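Local coordinates for protein putative Nitroreductase (Anabaena variabilis ATCC 29413, PDB 3EO7) that binds flavin mononucleotide and, as a member of the nitroreductase family, probably acts as an oxidoreductase, at residues 76-81 with 111-116; 12-17 with 500-505. All coordinates share one frame; numbering follows the deposited sequence.

How the contacts relate
The two contacts lie on opposite sides of the chain's centre, with their own centres about 30 Å apart and their nearest atoms about 14 Å apart. Contact 1 falls wholly between the two segments of contact 2 in sequence, and it joins helix 66-82 to the antiparallel sheet of the N-terminal half. Contact 2 brings helix 9-16 against strand 500-508 in the C-terminal sheet, so the two ends of the chain meet. Helix 181-202 touches residues of both. The chain holds two nitroreductase-family regions, and FMN is bound by Ser102 as well as Arg334, consistent with a single-chain counterpart of the family's usual dimer.

Contact 1. Residues 76-81 with 111-116; sequences RLLFRS and VYVVSR
Leu78 of the helix reaches Val111 and Val113 of the strand through one methyl group, CD2. Leu78 CD2 lies 3.9 Å from Val111 CG1 and, more loosely, 4.3 Å from Val113 CG2. It thus meets two branches on residues i and i+2, which lie on the same face of the strand, while the intervening Tyr112 points away to the other face. The leucine gets there because CG stands anti to its carbonyl carbon (chi1 -71°) and the bond to CD2 carries that methyl on toward the sheet. On the strand the two valines share one rotamer but offer different methyls: Val111 uses CG1, anti to its backbone N (chi1 172°), whereas Val113 uses CG2, which stands beside the backbone N. No hydrogen bond spans the segments. The CA atoms of Leu78 and Val111 are 8.7 Å apart, a separation bridged by side chains alone. One turn along, Ser81 folds back on its own helix, with Ser81 OG 2.8 Å from Leu77 O.

The side of the helix turned from the strand is a looser environment, where Arg76, Phe79 and Arg80 are all partly exposed. The two arginines share Glu328 there, each through a salt bridge, and the ring of Phe79 stands edge-to-face with that of His133.

Around the leucine-valine cluster, Tyr128 of the adjacent strand 124-129 touches both Leu78 and Val111, Ile164 of strand 162-169 meets Leu77 and Val111 from the other neighbouring strand, and helix 181-202 packs Leu192 on Val111 and Ile196 on Ser81, so that two helices share this face of the N-terminal antiparallel sheet.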
loop_
_atom_site.group_PDB
_atom_site.type_symbol
_atom_site.label_atom_id
_atom_site.label_comp_id
_atom_site.label_asym_id
_atom_site.label_seq_id
_atom_site.Cartn_x
_atom_site.Cartn_y
_atom_site.Cartn_z
ATOM N N ARG A 76 19.969 -1.213 2.424
ATOM C CA ARG A 76 19.324 -0.334 1.449
ATOM C C ARG A 76 17.874 -0.704 1.168
ATOM O O ARG A 76 17.008 0.186 1.056
ATOM C CB ARG A 76 20.154 -0.306 0.158
ATOM C CG ARG A 76 19.683 0.655 -0.934
ATOM C CD ARG A 76 20.564 0.535 -2.196
ATOM N NE ARG A 76 21.983 0.631 -1.860
ATOM C CZ ARG A 76 22.681 1.764 -1.790
ATOM N NH1 ARG A 76 22.104 2.944 -2.046
ATOM N NH2 ARG A 76 23.981 1.713 -1.462
ATOM N N LEU A 77 17.589 -2.009 1.055
ATOM C CA LEU A 77 16.239 -2.474 0.828
ATOM C C LEU A 77 15.321 -1.982 1.953
ATOM O O LEU A 77 14.266 -1.391 1.705
ATOM C CB LEU A 77 16.203 -4.012 0.705
ATOM C CG LEU A 77 14.865 -4.638 0.279
ATOM C CD1 LEU A 77 15.113 -6.033 -0.355
ATOM C CD2 LEU A 77 13.905 -4.711 1.465
ATOM N N LEU A 78 15.782 -2.121 3.188
ATOM C CA LEU A 78 14.952 -1.739 4.330
ATOM C C LEU A 78 14.822 -0.230 4.435
ATOM O O LEU A 78 13.723 0.300 4.670
ATOM C CB LEU A 78 15.471 -2.358 5.603
ATOM C CG LEU A 78 15.285 -3.882 5.780
ATOM C CD1 LEU A 78 16.152 -4.416 6.938
ATOM C CD2 LEU A 78 13.795 -4.165 5.989
ATOM N N PHE A 79 15.929 0.469 4.226
ATOM C CA PHE A 79 15.917 1.932 4.364
ATOM C C PHE A 79 15.031 2.629 3.337
ATOM O O PHE A 79 14.305 3.584 3.649
ATOM C CB PHE A 79 17.327 2.496 4.323
ATOM C CG PHE A 79 17.361 3.941 4.673
ATOM C CD1 PHE A 79 17.094 4.341 5.992
ATOM C CD2 PHE A 79 17.556 4.903 3.697
ATOM C CE1 PHE A 79 17.062 5.673 6.331
ATOM C CE2 PHE A 79 17.535 6.255 4.034
ATOM C CZ PHE A 79 17.276 6.633 5.349
ATOM N N ARG A 80 15.094 2.165 2.094
ATOM C CA ARG A 80 14.310 2.769 1.036
ATOM C C ARG A 80 12.846 2.364 1.210
ATOM O O ARG A 80 11.967 3.043 0.709
ATOM C CB ARG A 80 14.818 2.338 -0.338
ATOM C CG ARG A 80 16.244 2.811 -0.716
ATOM C CD ARG A 80 16.247 4.197 -1.304
ATOM N NE ARG A 80 17.617 4.684 -1.533
ATOM C CZ ARG A 80 18.245 5.634 -0.825
ATOM N NH1 ARG A 80 17.667 6.275 0.191
ATOM N NH2 ARG A 80 19.490 5.973 -1.163
ATOM N N SER A 81 12.582 1.256 1.912
ATOM C CA SER A 81 11.210 0.790 2.132
ATOM C C SER A 81 10.485 1.527 3.272
ATOM O O SER A 81 9.325 1.901 3.123
ATOM C CB SER A 81 11.158 -0.710 2.445
ATOM O OG SER A 81 11.521 -1.472 1.313
ATOM N N VAL A 111 7.679 -3.712 10.282
ATOM C CA VAL A 111 8.431 -4.573 9.398
ATOM C C VAL A 111 9.276 -5.538 10.196
ATOM O O VAL A 111 10.083 -5.130 11.045
ATOM C CB VAL A 111 9.313 -3.742 8.441
ATOM C CG1 VAL A 111 10.283 -4.658 7.629
ATOM C CG2 VAL A 111 8.418 -2.869 7.498
ATOM N N TYR A 112 9.110 -6.821 9.876
ATOM C CA TYR A 112 9.922 -7.872 10.446
ATOM C C TYR A 112 10.700 -8.579 9.350
ATOM O O TYR A 112 10.251 -8.640 8.223
ATOM C CB TYR A 112 9.046 -8.909 11.132
ATOM C CG TYR A 112 8.299 -8.360 12.309
ATOM C CD1 TYR A 112 7.094 -7.706 12.139
ATOM C CD2 TYR A 112 8.814 -8.490 13.583
ATOM C CE1 TYR A 112 6.412 -7.152 13.219
ATOM C CE2 TYR A 112 8.154 -7.948 14.683
ATOM C CZ TYR A 112 6.948 -7.305 14.503
ATOM O OH TYR A 112 6.305 -6.790 15.598
ATOM N N VAL A 113 11.860 -9.115 9.711
ATOM C CA VAL A 113 12.604 -9.989 8.821
ATOM C C VAL A 113 12.697 -11.352 9.500
ATOM O O VAL A 113 13.064 -11.460 10.698
ATOM C CB VAL A 113 14.024 -9.475 8.513
ATOM C CG1 VAL A 113 14.820 -10.510 7.722
ATOM C CG2 VAL A 113 13.984 -8.140 7.745
ATOM N N VAL A 114 12.373 -12.381 8.736
ATOM C CA VAL A 114 12.457 -13.782 9.194
ATOM C C VAL A 114 13.611 -14.424 8.445
ATOM O O VAL A 114 13.668 -14.349 7.225
ATOM C CB VAL A 114 11.159 -14.560 8.983
ATOM C CG1 VAL A 114 11.324 -16.026 9.442
ATOM C CG2 VAL A 114 10.024 -13.898 9.735
ATOM N N SER A 115 14.544 -15.022 9.184
ATOM C CA SER A 115 15.692 -15.679 8.561
ATOM C C SER A 115 15.614 -17.192 8.648
ATOM O O SER A 115 15.410 -17.767 9.720
ATOM C CB SER A 115 16.981 -15.217 9.207
ATOM O OG SER A 115 18.108 -15.936 8.666
ATOM N N ARG A 116 15.852 -17.834 7.525
ATOM C CA ARG A 116 15.961 -19.275 7.469
ATOM C C ARG A 116 17.254 -19.754 8.139
ATOM O O ARG A 116 17.367 -20.933 8.505
ATOM C CB ARG A 116 15.962 -19.721 6.017
ATOM C CG ARG A 116 15.751 -21.228 5.831
ATOM C CD ARG A 116 15.433 -21.474 4.374
ATOM N NE ARG A 116 14.984 -22.852 4.169
ATOM C CZ ARG A 116 14.479 -23.308 3.028
ATOM N NH1 ARG A 116 14.359 -22.510 1.995
ATOM N NH2 ARG A 116 14.068 -24.562 2.932
#

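Contact 2. Residues 12-17 with 500-505. With FMN (flavin mononucleotide), chain B.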
loop_
_atom_site.group_PDB
_atom_site.type_symbol
_atom_site.label_atom_id
_atom_site.label_comp_id
_atom_site.label_asym_id
_atom_site.label_seq_id
_atom_site.Cartn_x
_atom_site.Cartn_y
_atom_site.Cartn_z
ATOM N N HIS A 12 -20.613 -4.695 5.695
ATOM C CA HIS A 12 -21.101 -4.004 6.894
ATOM C C HIS A 12 -20.018 -3.055 7.421
ATOM O O HIS A 12 -20.298 -1.888 7.734
ATOM C CB HIS A 12 -21.497 -5.047 7.947
ATOM C CG HIS A 12 -22.027 -4.476 9.226
ATOM N ND1 HIS A 12 -23.242 -3.818 9.293
ATOM C CD2 HIS A 12 -21.552 -4.529 10.497
ATOM C CE1 HIS A 12 -23.465 -3.452 10.544
ATOM N NE2 HIS A 12 -22.471 -3.890 11.295
ATOM N N TYR A 13 -18.807 -3.581 7.543
ATOM C CA TYR A 13 -17.638 -2.793 7.954
ATOM C C TYR A 13 -17.528 -1.538 7.046
ATOM O O TYR A 13 -17.392 -0.404 7.509
ATOM C CB TYR A 13 -16.315 -3.636 7.912
ATOM C CG TYR A 13 -15.159 -2.711 8.172
ATOM C CD1 TYR A 13 -14.773 -2.400 9.461
ATOM C CD2 TYR A 13 -14.554 -2.048 7.138
ATOM C CE1 TYR A 13 -13.806 -1.445 9.718
ATOM C CE2 TYR A 13 -13.577 -1.074 7.367
ATOM C CZ TYR A 13 -13.199 -0.769 8.662
ATOM O OH TYR A 13 -12.246 0.232 8.876
ATOM N N HIS A 14 -17.586 -1.755 5.745
ATOM C CA HIS A 14 -17.455 -0.648 4.802
ATOM C C HIS A 14 -18.539 0.404 5.026
ATOM O O HIS A 14 -18.260 1.582 5.163
ATOM C CB HIS A 14 -17.500 -1.137 3.371
ATOM C CG HIS A 14 -16.991 -0.118 2.406
ATOM N ND1 HIS A 14 -15.664 0.241 2.362
ATOM C CD2 HIS A 14 -17.632 0.655 1.499
ATOM C CE1 HIS A 14 -15.508 1.177 1.439
ATOM N NE2 HIS A 14 -16.682 1.440 0.896
ATOM N N GLU A 15 -19.779 -0.050 5.124
ATOM C CA GLU A 15 -20.902 0.843 5.330
ATOM C C GLU A 15 -20.729 1.654 6.618
ATOM O O GLU A 15 -20.924 2.881 6.638
ATOM C CB GLU A 15 -22.197 0.025 5.378
ATOM C CG GLU A 15 -23.451 0.898 5.467
ATOM C CD GLU A 15 -23.649 1.826 4.234
ATOM O OE1 GLU A 15 -23.149 1.488 3.145
ATOM O OE2 GLU A 15 -24.312 2.885 4.366
ATOM N N ARG A 16 -20.350 0.978 7.690
ATOM C CA ARG A 16 -20.145 1.632 8.983
ATOM C C ARG A 16 -18.996 2.628 9.083
ATOM O O ARG A 16 -18.952 3.449 10.025
ATOM C CB ARG A 16 -20.034 0.570 10.092
ATOM C CG ARG A 16 -21.444 0.031 10.315
ATOM C CD ARG A 16 -21.674 -0.694 11.483
ATOM N NE ARG A 16 -21.182 -0.100 12.729
ATOM C CZ ARG A 16 -20.998 -0.878 13.784
ATOM N NH1 ARG A 16 -21.305 -2.156 13.682
ATOM N NH2 ARG A 16 -20.504 -0.412 14.913
ATOM N N THR A 17 -18.116 2.613 8.112
ATOM C CA THR A 17 -16.920 3.451 8.141
ATOM C C THR A 17 -16.890 4.553 7.079
ATOM O O THR A 17 -15.906 5.271 6.938
ATOM C CB THR A 17 -15.649 2.584 8.075
ATOM O OG1 THR A 17 -15.695 1.692 6.955
ATOM C CG2 THR A 17 -15.514 1.766 9.382
ATOM N N ALA A 500 -17.524 0.687 -5.202
ATOM C CA ALA A 500 -17.266 1.393 -3.949
ATOM C C ALA A 500 -15.895 2.051 -4.070
ATOM O O ALA A 500 -14.928 1.397 -4.419
ATOM C CB ALA A 500 -17.258 0.440 -2.783
ATOM N N VAL A 501 -15.806 3.340 -3.779
ATOM C CA VAL A 501 -14.529 4.038 -3.777
ATOM C C VAL A 501 -13.715 3.559 -2.572
ATOM O O VAL A 501 -14.223 3.562 -1.430
ATOM C CB VAL A 501 -14.700 5.572 -3.728
ATOM C CG1 VAL A 501 -13.361 6.255 -3.530
ATOM C CG2 VAL A 501 -15.414 6.088 -5.001
ATOM N N ILE A 502 -12.489 3.119 -2.853
ATOM C CA ILE A 502 -11.532 2.604 -1.862
ATOM C C ILE A 502 -10.470 3.642 -1.496
ATOM O O ILE A 502 -10.062 3.742 -0.356
ATOM C CB ILE A 502 -10.797 1.343 -2.463
ATOM C CG1 ILE A 502 -11.814 0.261 -2.827
ATOM C CG2 ILE A 502 -9.733 0.794 -1.530
ATOM C CD1 ILE A 502 -12.688 -0.085 -1.672
ATOM N N TYR A 503 -9.996 4.408 -2.479
ATOM C CA TYR A 503 -8.907 5.337 -2.224
ATOM C C TYR A 503 -8.922 6.440 -3.255
ATOM O O TYR A 503 -9.444 6.249 -4.352
ATOM C CB TYR A 503 -7.582 4.560 -2.257
ATOM C CG TYR A 503 -6.329 5.254 -1.774
ATOM C CD1 TYR A 503 -6.352 6.133 -0.691
ATOM C CD2 TYR A 503 -5.103 4.971 -2.365
ATOM C CE1 TYR A 503 -5.212 6.762 -0.243
ATOM C CE2 TYR A 503 -3.925 5.572 -1.912
ATOM C CZ TYR A 503 -3.982 6.446 -0.838
ATOM O OH TYR A 503 -2.889 7.048 -0.357
ATOM N N ILE A 504 -8.345 7.577 -2.868
ATOM C CA ILE A 504 -8.215 8.762 -3.696
ATOM C C ILE A 504 -6.759 9.221 -3.672
ATOM O O ILE A 504 -6.116 9.237 -2.626
ATOM C CB ILE A 504 -9.101 9.912 -3.159
ATOM C CG1 ILE A 504 -10.559 9.480 -3.207
ATOM C CG2 ILE A 504 -8.810 11.245 -3.859
ATOM C CD1 ILE A 504 -11.538 10.514 -2.583
ATOM N N THR A 505 -6.256 9.576 -4.842
ATOM C CA THR A 505 -4.916 10.151 -4.978
ATOM C C THR A 505 -5.031 11.446 -5.803
ATOM O O THR A 505 -5.458 11.409 -6.950
ATOM C CB THR A 505 -3.910 9.204 -5.630
ATOM O OG1 THR A 505 -3.788 7.997 -4.881
ATOM C CG2 THR A 505 -2.502 9.903 -5.790
HETATM N N1 FMN B . -2.764 13.933 3.526
HETATM C C2 FMN B . -3.747 14.908 3.575
HETATM O O2 FMN B . -3.453 16.097 3.616
HETATM N N3 FMN B . -5.085 14.620 3.612
HETATM C C4 FMN B . -5.547 13.338 3.644
HETATM O O4 FMN B . -6.767 13.141 3.489
HETATM C C4A FMN B . -4.594 12.323 3.591
HETATM N N5 FMN B . -4.992 11.003 3.672
HETATM C C5A FMN B . -4.035 9.978 3.528
HETATM C C6 FMN B . -4.406 8.639 3.487
HETATM C C7 FMN B . -3.459 7.622 3.367
HETATM C C7M FMN B . -3.909 6.163 3.202
HETATM C C8 FMN B . -2.110 7.941 3.281
HETATM C C8M FMN B . -1.055 6.903 2.956
HETATM C C9 FMN B . -1.706 9.288 3.313
HETATM C C9A FMN B . -2.670 10.304 3.435
HETATM N N10 FMN B . -2.278 11.637 3.477
HETATM C C10 FMN B . -3.218 12.630 3.537
HETATM C "C1'" FMN B . -0.824 12.032 3.631
HETATM C "C2'" FMN B . -0.292 11.838 5.036
HETATM O "O2'" FMN B . -0.718 12.937 5.872
HETATM C "C3'" FMN B . 1.230 11.729 4.986
HETATM O "O3'" FMN B . 1.611 10.523 4.316
HETATM C "C4'" FMN B . 1.912 11.831 6.363
HETATM O "O4'" FMN B . 1.652 13.127 6.974
HETATM C "C5'" FMN B . 3.405 11.606 6.226
HETATM O "O5'" FMN B . 4.002 12.531 5.357
HETATM P P FMN B . 4.798 12.081 4.066
HETATM O O1P FMN B . 3.813 11.390 3.130
HETATM O O2P FMN B . 5.336 13.380 3.477
HETATM O O3P FMN B . 5.915 11.157 4.453
HETATM O O HOH W 1 -16.724 3.809 -0.595
#
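His14 sets its ring anti to its own backbone N (chi1 -164°), reaching from helix 9-16 toward the start of the strand, while Ile502, with chi2 -54°, bends its terminal methyl back to meet it. CE1 of His14 lies 4.4 Å from CD1 of Ile502, and His14 NE2 is 3.9 Å from CB of Ala500. Val501 O lies at the ring's edge, near its plane and 3.9 Å from His14 CE1, and is also linked to His14 NE2 through a water, 2.8 Å from that nitrogen and 2.6 Å from Val501 O. The other ring nitrogen, ND1, is hydrogen-bonded to Tyr453 OH, so both nitrogens have partners, which probably holds the ring's rotation. The helix and strand axes, 11.2 Å apart at closest approach and at 77°, are too far apart for backbone contact, and His14 spans the distance.

Farther along the strand Tyr503 turns to the flavin. Tyr503 CE1 lies 3.7 Å from C7M of FMN, and the tyrosine hydroxyl is hydrogen-bonded to His191 NE2. A leucine here would probably open a gap beside the flavin's dimethylbenzene end and leave His191 without this partner.

Ile502 and Tyr503 both face His437, forming a classic beta bulge. The same strand meets helix 9-16 at its start and, through Tyr503, the FMN pocket, in a fold of the nitroreductase family.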